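Local coordinates for protein putative leucoanthocyanidin reductase 1 (Vitis vinifera, PDB 3I6I) that probably catalyses the NADPH-dependent reduction of leucoanthocyanidins to flavan-3-ols in flavonoid biosynthesis, as a member of the short-chain dehydrogenase/reductase superfamily, at residues C158-A163 / K192-A197; V26-L31 / K55-K60. All blocks are in the same frame, centred on the assembly; numbering follows the deposited sequence.

Contact 1: residues C158-A163 / K192-A197; sequences CCNSIA and KAYFVA. With NDP (NADPH dihydro-nicotinamide-adenine-dinucleotide phosphate), chain B.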
loop_
_atom_site.group_PDB
_atom_site.type_symbol
_atom_site.label_atom_id
_atom_site.label_comp_id
_atom_site.label_asym_id
_atom_site.label_seq_id
_atom_site.Cartn_x
_atom_site.Cartn_y
_atom_site.Cartn_z
ATOM N N CYS A 158 7.220 0.851 -0.331
ATOM C CA CYS A 158 6.933 1.029 -1.779
ATOM C C CYS A 158 6.668 -0.362 -2.350
ATOM O O CYS A 158 7.510 -0.969 -3.045
ATOM C CB CYS A 158 8.068 1.767 -2.509
ATOM S SG CYS A 158 8.494 3.397 -1.750
ATOM N N CYS A 159 5.481 -0.879 -2.031
ATOM C CA CYS A 159 5.176 -2.262 -2.292
ATOM C C CYS A 159 4.602 -2.590 -3.682
ATOM O O CYS A 159 4.246 -3.760 -3.951
ATOM C CB CYS A 159 4.266 -2.845 -1.219
ATOM S SG CYS A 159 2.708 -1.923 -1.087
ATOM N N ASN A 160 4.470 -1.591 -4.527
ATOM C CA ASN A 160 4.035 -1.797 -5.907
ATOM C C ASN A 160 2.572 -2.281 -5.924
ATOM O O ASN A 160 1.817 -1.834 -5.090
ATOM C CB ASN A 160 5.012 -2.674 -6.674
ATOM C CG ASN A 160 6.299 -1.921 -7.005
ATOM O OD1 ASN A 160 6.273 -0.740 -7.399
ATOM N ND2 ASN A 160 7.448 -2.587 -6.793
ATOM N N SER A 161 2.152 -3.116 -6.870
ATOM C CA SER A 161 0.725 -3.386 -7.020
ATOM C C SER A 161 0.216 -4.561 -6.178
ATOM O O SER A 161 0.828 -5.624 -6.143
ATOM C CB SER A 161 0.399 -3.641 -8.504
ATOM O OG SER A 161 0.658 -2.470 -9.238
ATOM N N ILE A 162 -0.970 -4.434 -5.597
ATOM C CA ILE A 162 -1.649 -5.596 -5.029
ATOM C C ILE A 162 -2.020 -6.571 -6.151
ATOM O O ILE A 162 -2.277 -6.170 -7.268
ATOM C CB ILE A 162 -2.903 -5.182 -4.190
ATOM C CG1 ILE A 162 -3.354 -6.336 -3.279
ATOM C CG2 ILE A 162 -4.020 -4.716 -5.098
ATOM C CD1 ILE A 162 -3.646 -5.914 -1.839
ATOM N N ALA A 163 -1.974 -7.856 -5.865
ATOM C CA ALA A 163 -2.158 -8.895 -6.851
ATOM C C ALA A 163 -3.623 -9.076 -7.220
ATOM O O ALA A 163 -4.238 -10.068 -6.899
ATOM C CB ALA A 163 -1.591 -10.147 -6.378
ATOM N N LYS A 192 6.550 -4.269 -17.605
ATOM C CA LYS A 192 6.552 -4.998 -16.348
ATOM C C LYS A 192 6.041 -4.234 -15.117
ATOM O O LYS A 192 6.240 -3.034 -15.005
ATOM C CB LYS A 192 7.984 -5.457 -16.041
ATOM C CG LYS A 192 8.534 -6.496 -17.035
ATOM C CD LYS A 192 7.986 -7.864 -16.830
ATOM C CE LYS A 192 8.772 -8.941 -17.583
ATOM N NZ LYS A 192 8.330 -10.337 -17.214
ATOM N N ALA A 193 5.366 -4.954 -14.228
ATOM C CA ALA A 193 4.974 -4.440 -12.908
ATOM C C ALA A 193 5.208 -5.551 -11.898
ATOM O O ALA A 193 5.372 -6.708 -12.284
ATOM C CB ALA A 193 3.526 -4.006 -12.914
ATOM N N TYR A 194 5.258 -5.215 -10.606
ATOM C CA TYR A 194 5.352 -6.206 -9.545
ATOM C C TYR A 194 4.027 -6.342 -8.831
ATOM O O TYR A 194 3.443 -5.372 -8.395
ATOM C CB TYR A 194 6.436 -5.836 -8.523
ATOM C CG TYR A 194 7.844 -5.887 -9.059
ATOM C CD1 TYR A 194 8.477 -4.741 -9.511
ATOM C CD2 TYR A 194 8.539 -7.088 -9.114
ATOM C CE1 TYR A 194 9.776 -4.793 -10.012
ATOM C CE2 TYR A 194 9.830 -7.138 -9.570
ATOM C CZ TYR A 194 10.435 -5.995 -10.031
ATOM O OH TYR A 194 11.705 -6.150 -10.504
ATOM N N PHE A 195 3.557 -7.569 -8.718
ATOM C CA PHE A 195 2.277 -7.886 -8.055
ATOM C C PHE A 195 2.527 -8.653 -6.777
ATOM O O PHE A 195 3.306 -9.616 -6.735
ATOM C CB PHE A 195 1.374 -8.703 -8.994
ATOM C CG PHE A 195 1.064 -8.001 -10.270
ATOM C CD1 PHE A 195 -0.016 -7.148 -10.364
ATOM C CD2 PHE A 195 1.911 -8.122 -11.374
ATOM C CE1 PHE A 195 -0.299 -6.476 -11.540
ATOM C CE2 PHE A 195 1.640 -7.440 -12.559
ATOM C CZ PHE A 195 0.512 -6.617 -12.645
ATOM N N VAL A 196 1.891 -8.195 -5.715
ATOM C CA VAL A 196 2.148 -8.715 -4.378
ATOM C C VAL A 196 0.837 -9.050 -3.700
ATOM O O VAL A 196 -0.125 -8.228 -3.667
ATOM C CB VAL A 196 2.890 -7.663 -3.544
ATOM C CG1 VAL A 196 3.259 -8.241 -2.160
ATOM C CG2 VAL A 196 4.133 -7.164 -4.284
ATOM N N ALA A 197 0.756 -10.255 -3.145
ATOM C CA ALA A 197 -0.399 -10.601 -2.342
ATOM C C ALA A 197 -0.609 -9.648 -1.170
ATOM O O ALA A 197 0.324 -9.281 -0.486
ATOM C CB ALA A 197 -0.300 -12.051 -1.797
HETATM P PA NDP B . -9.043 2.828 2.766
HETATM O O1A NDP B . -9.949 3.955 2.333
HETATM O O2A NDP B . -9.480 1.296 2.369
HETATM O O5B NDP B . -8.753 2.768 4.348
HETATM C C5B NDP B . -8.415 3.932 5.035
HETATM C C4B NDP B . -8.410 3.714 6.499
HETATM O O4B NDP B . -7.983 5.035 7.013
HETATM C C3B NDP B . -9.830 3.456 7.066
HETATM O O3B NDP B . -9.795 2.563 8.212
HETATM C C2B NDP B . -10.284 4.846 7.506
HETATM O O2B NDP B . -11.226 4.736 8.573
HETATM C C1B NDP B . -8.967 5.386 8.059
HETATM N N9A NDP B . -8.889 6.836 8.238
HETATM C C8A NDP B . -9.020 7.744 7.271
HETATM N N7A NDP B . -8.855 8.961 7.794
HETATM C C5A NDP B . -8.599 8.825 9.099
HETATM C C6A NDP B . -8.351 9.731 10.133
HETATM N N6A NDP B . -8.318 11.044 9.892
HETATM N N1A NDP B . -8.136 9.256 11.376
HETATM C C2A NDP B . -8.142 7.945 11.609
HETATM N N3A NDP B . -8.362 7.044 10.644
HETATM C C4A NDP B . -8.606 7.471 9.384
HETATM O O3 NDP B . -7.606 3.086 2.110
HETATM P PN NDP B . -6.673 2.104 1.193
HETATM O O1N NDP B . -6.300 0.781 1.747
HETATM O O2N NDP B . -7.365 2.158 -0.220
HETATM O O5D NDP B . -5.386 3.114 1.027
HETATM C C5D NDP B . -4.336 3.105 2.004
HETATM C C4D NDP B . -3.051 3.519 1.344
HETATM O O4D NDP B . -2.736 2.399 0.471
HETATM C C3D NDP B . -3.131 4.750 0.476
HETATM O O3D NDP B . -1.885 5.436 0.552
HETATM C C2D NDP B . -3.277 4.162 -0.915
HETATM O O2D NDP B . -2.652 5.046 -1.824
HETATM C C1D NDP B . -2.451 2.880 -0.836
HETATM N N1N NDP B . -2.949 1.728 -1.670
HETATM C C2N NDP B . -2.061 0.918 -2.419
HETATM C C3N NDP B . -2.521 0.160 -3.412
HETATM C C7N NDP B . -1.549 -0.740 -4.198
HETATM O O7N NDP B . -0.354 -0.802 -3.890
HETATM N N7N NDP B . -2.082 -1.490 -5.148
HETATM C C4N NDP B . -4.020 0.185 -3.751
HETATM C C5N NDP B . -4.849 0.614 -2.545
HETATM C C6N NDP B . -4.294 1.288 -1.546
HETATM P P2B NDP B . -12.811 5.210 8.287
HETATM O O1X NDP B . -13.447 4.264 7.332
HETATM O O2X NDP B . -13.435 5.280 9.747
HETATM O O3X NDP B . -12.732 6.681 7.709
#

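Contact 2: residues V26-L31 / K55-K60; sequences VATASL and KALEDK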
loop_
_atom_site.group_PDB
_atom_site.type_symbol
_atom_site.label_atom_id
_atom_site.label_comp_id
_atom_site.label_asym_id
_atom_site.label_seq_id
_atom_site.Cartn_x
_atom_site.Cartn_y
_atom_site.Cartn_z
ATOM N N VAL A 26 -2.179 -5.281 7.113
ATOM C CA VAL A 26 -1.062 -4.843 7.985
ATOM C C VAL A 26 -1.378 -5.156 9.446
ATOM O O VAL A 26 -0.542 -5.673 10.172
ATOM C CB VAL A 26 -0.767 -3.343 7.820
ATOM C CG1 VAL A 26 0.234 -2.863 8.909
ATOM C CG2 VAL A 26 -0.243 -3.058 6.364
ATOM N N ALA A 27 -2.603 -4.842 9.870
ATOM C CA ALA A 27 -3.047 -5.092 11.257
ATOM C C ALA A 27 -3.064 -6.575 11.620
ATOM O O ALA A 27 -2.588 -6.973 12.691
ATOM C CB ALA A 27 -4.455 -4.424 11.505
ATOM N N THR A 28 -3.571 -7.409 10.712
ATOM C CA THR A 28 -3.620 -8.835 10.923
ATOM C C THR A 28 -2.224 -9.388 11.056
ATOM O O THR A 28 -1.982 -10.220 11.916
ATOM C CB THR A 28 -4.415 -9.548 9.780
ATOM O OG1 THR A 28 -5.771 -9.091 9.827
ATOM C CG2 THR A 28 -4.410 -11.077 9.947
ATOM N N ALA A 29 -1.313 -8.930 10.196
ATOM C CA ALA A 29 0.095 -9.349 10.228
ATOM C C ALA A 29 0.760 -8.958 11.538
ATOM O O ALA A 29 1.475 -9.742 12.140
ATOM C CB ALA A 29 0.867 -8.686 9.052
ATOM N N SER A 30 0.517 -7.732 11.975
ATOM C CA SER A 30 1.035 -7.266 13.269
ATOM C C SER A 30 0.585 -8.203 14.416
ATOM O O SER A 30 1.397 -8.656 15.224
ATOM C CB SER A 30 0.647 -5.811 13.517
ATOM O OG SER A 30 1.312 -5.302 14.666
ATOM N N LEU A 31 -0.698 -8.548 14.458
ATOM C CA LEU A 31 -1.207 -9.457 15.493
ATOM C C LEU A 31 -0.671 -10.890 15.370
ATOM O O LEU A 31 -0.315 -11.503 16.366
ATOM C CB LEU A 31 -2.732 -9.430 15.491
ATOM C CG LEU A 31 -3.275 -8.084 15.992
ATOM C CD1 LEU A 31 -4.648 -7.794 15.398
ATOM C CD2 LEU A 31 -3.334 -8.093 17.528
ATOM N N LYS A 55 -14.015 -6.812 15.217
ATOM C CA LYS A 55 -14.230 -8.023 16.000
ATOM C C LYS A 55 -13.068 -8.998 15.790
ATOM O O LYS A 55 -12.462 -9.474 16.751
ATOM N N ALA A 56 -12.769 -9.283 14.532
ATOM C CA ALA A 56 -11.643 -10.168 14.172
ATOM C C ALA A 56 -10.319 -9.745 14.831
ATOM O O ALA A 56 -9.597 -10.594 15.386
ATOM C CB ALA A 56 -11.481 -10.227 12.676
ATOM N N LEU A 57 -10.027 -8.438 14.791
ATOM C CA LEU A 57 -8.797 -7.895 15.351
ATOM C C LEU A 57 -8.776 -7.976 16.880
ATOM O O LEU A 57 -7.757 -8.356 17.461
ATOM C CB LEU A 57 -8.539 -6.447 14.854
ATOM C CG LEU A 57 -8.348 -6.222 13.342
ATOM C CD1 LEU A 57 -8.134 -4.761 12.959
ATOM C CD2 LEU A 57 -7.158 -7.064 12.803
ATOM N N GLU A 58 -9.884 -7.618 17.535
ATOM C CA GLU A 58 -9.990 -7.741 18.996
ATOM C C GLU A 58 -9.828 -9.206 19.441
ATOM O O GLU A 58 -9.159 -9.485 20.439
ATOM C CB GLU A 58 -11.331 -7.173 19.509
ATOM C CG GLU A 58 -11.391 -5.642 19.557
ATOM C CD GLU A 58 -12.682 -5.118 20.201
ATOM O OE1 GLU A 58 -13.766 -5.284 19.592
ATOM O OE2 GLU A 58 -12.611 -4.550 21.321
ATOM N N ASP A 59 -10.408 -10.126 18.677
ATOM C CA ASP A 59 -10.269 -11.569 18.954
ATOM C C ASP A 59 -8.801 -12.038 18.829
ATOM O O ASP A 59 -8.406 -13.011 19.482
ATOM C CB ASP A 59 -11.173 -12.406 18.025
ATOM C CG ASP A 59 -12.661 -12.356 18.421
ATOM O OD1 ASP A 59 -13.006 -11.806 19.491
ATOM O OD2 ASP A 59 -13.496 -12.861 17.639
ATOM N N LYS A 60 -8.016 -11.342 17.995
ATOM C CA LYS A 60 -6.572 -11.589 17.856
ATOM C C LYS A 60 -5.748 -10.827 18.912
ATOM O O LYS A 60 -4.534 -10.995 18.997
ATOM C CB LYS A 60 -6.094 -11.225 16.444
ATOM C CG LYS A 60 -6.699 -12.101 15.338
ATOM C CD LYS A 60 -5.893 -12.029 14.034
ATOM C CE LYS A 60 -6.766 -12.338 12.811
ATOM N NZ LYS A 60 -6.266 -13.502 12.002
#

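Contact 1: residues C158-A163 / K192-A197
Ser161 and Ile162 pair in parallel with Phe195 and Val196, Ser161 N donating to Tyr194 O (3.0 Å) and Ser161 O accepting from Val196 N (2.8 Å), each donor almost in line with the carbonyl it meets. This short parallel ladder edges the small mixed sheet of this NmrA-like Rossmann-fold reductase and carries Asn160 and Ile162, two residues of the NADPH site, at the carboxamide of the cofactor. Ala163 N closes the ladder on Val196 O from above the carbonyl plane (C=O...N angle 123°). Val196 CG2, anti to its carbonyl carbon, rests 3.4 Å from Cys159 O, a buried oxygen that finds no polar partner. The amide of Asn160 runs alongside the Tyr194 ring, the planes 20° apart, with ND2 3.6 Å from CD1; that nitrogen is hydrogen-bonded to Phe221 O, which helps to orient the amide. Ser161 CB meets Phe195 CD1, while Ser161 OG is hydrogen-bonded to Gln282 OE1. The Ile162 side chain leaves the backbone away from strand 193-196, though CG1 stays 3.8 Å from Val196 O, and touches Phe21, Ile22 and Ile201. Its CG2 lies 3.8 Å from NADPH N7N, and Ile162 O meets the Phe195 ring edge-on at CD1.

Contact 2: residues V26-L31 / K55-K60
Leu57 reaches from helix 48-59 to three residues of helix 21-32. Both of its methyls, CD1 and CD2, lie 4.0 Å from Ala27 CB. CD2 is also 3.7 Å from Leu31 CD1 and meets Thr28 OG1, so that it touches both side chains. The Leu57 side chain crosses those of Thr28 and Leu31 at about a right angle. Thr28 OG1 bonds back to Gln24 O within its own helix, which turns the hydroxyl to the helix backbone and leaves only a van der Waals contact with the leucine. The segments run nearly parallel, their axes 14° apart and 10.4 Å from each other at closest approach, as expected for neighbouring helices on one face of a Rossmann fold, linked here through strand 37-41. Ala27 also touches Ile15 and Ile39 of the parallel sheet, while Ala62 contacts both Leu31 and Leu57. One turn beyond Leu57, Lys60 packs on Leu31 with both side chain and backbone: CB is 3.9 Å from Leu31 CD1, and the carbonyl O lies 3.5 Å from Leu31 CD2. An alanine in place of Leu31 would probably open a gap between the helices, leaving Leu57 CD2 and the backbone carbonyl of Lys60 without the methyls that pack on them. The lysine chain then continues past Thr28, its side chain slanting across that of the threonine. A bend at chi4 (-122°) places NZ 3.7 Å from Thr28 CG2, a contact of ammonium with methyl. That charge has a long, weak ion pair with Asp32 OD1, just past the end of segment 26-31.

Both contacts are largely buried, but contact 1 lies nearer the middle of the chain, about 9 Å from its centre against 18 Å for contact 2, where the exposed Lys60 brings one margin to the surface. Their chemistry follows the elements joined: backbone hydrogen bonds tie strand to strand in 158-163 / 192-197, whereas side-chain packing holds helix to helix in 26-31 / 55-60. They share no segment and do not touch, their nearest atoms being about 8 Å apart. Helix 21-32 nevertheless relates them: its beginning, with Phe21, Ile22 and Phe25, packs on Ile162 of contact 1, and its later turns form one side of contact 2.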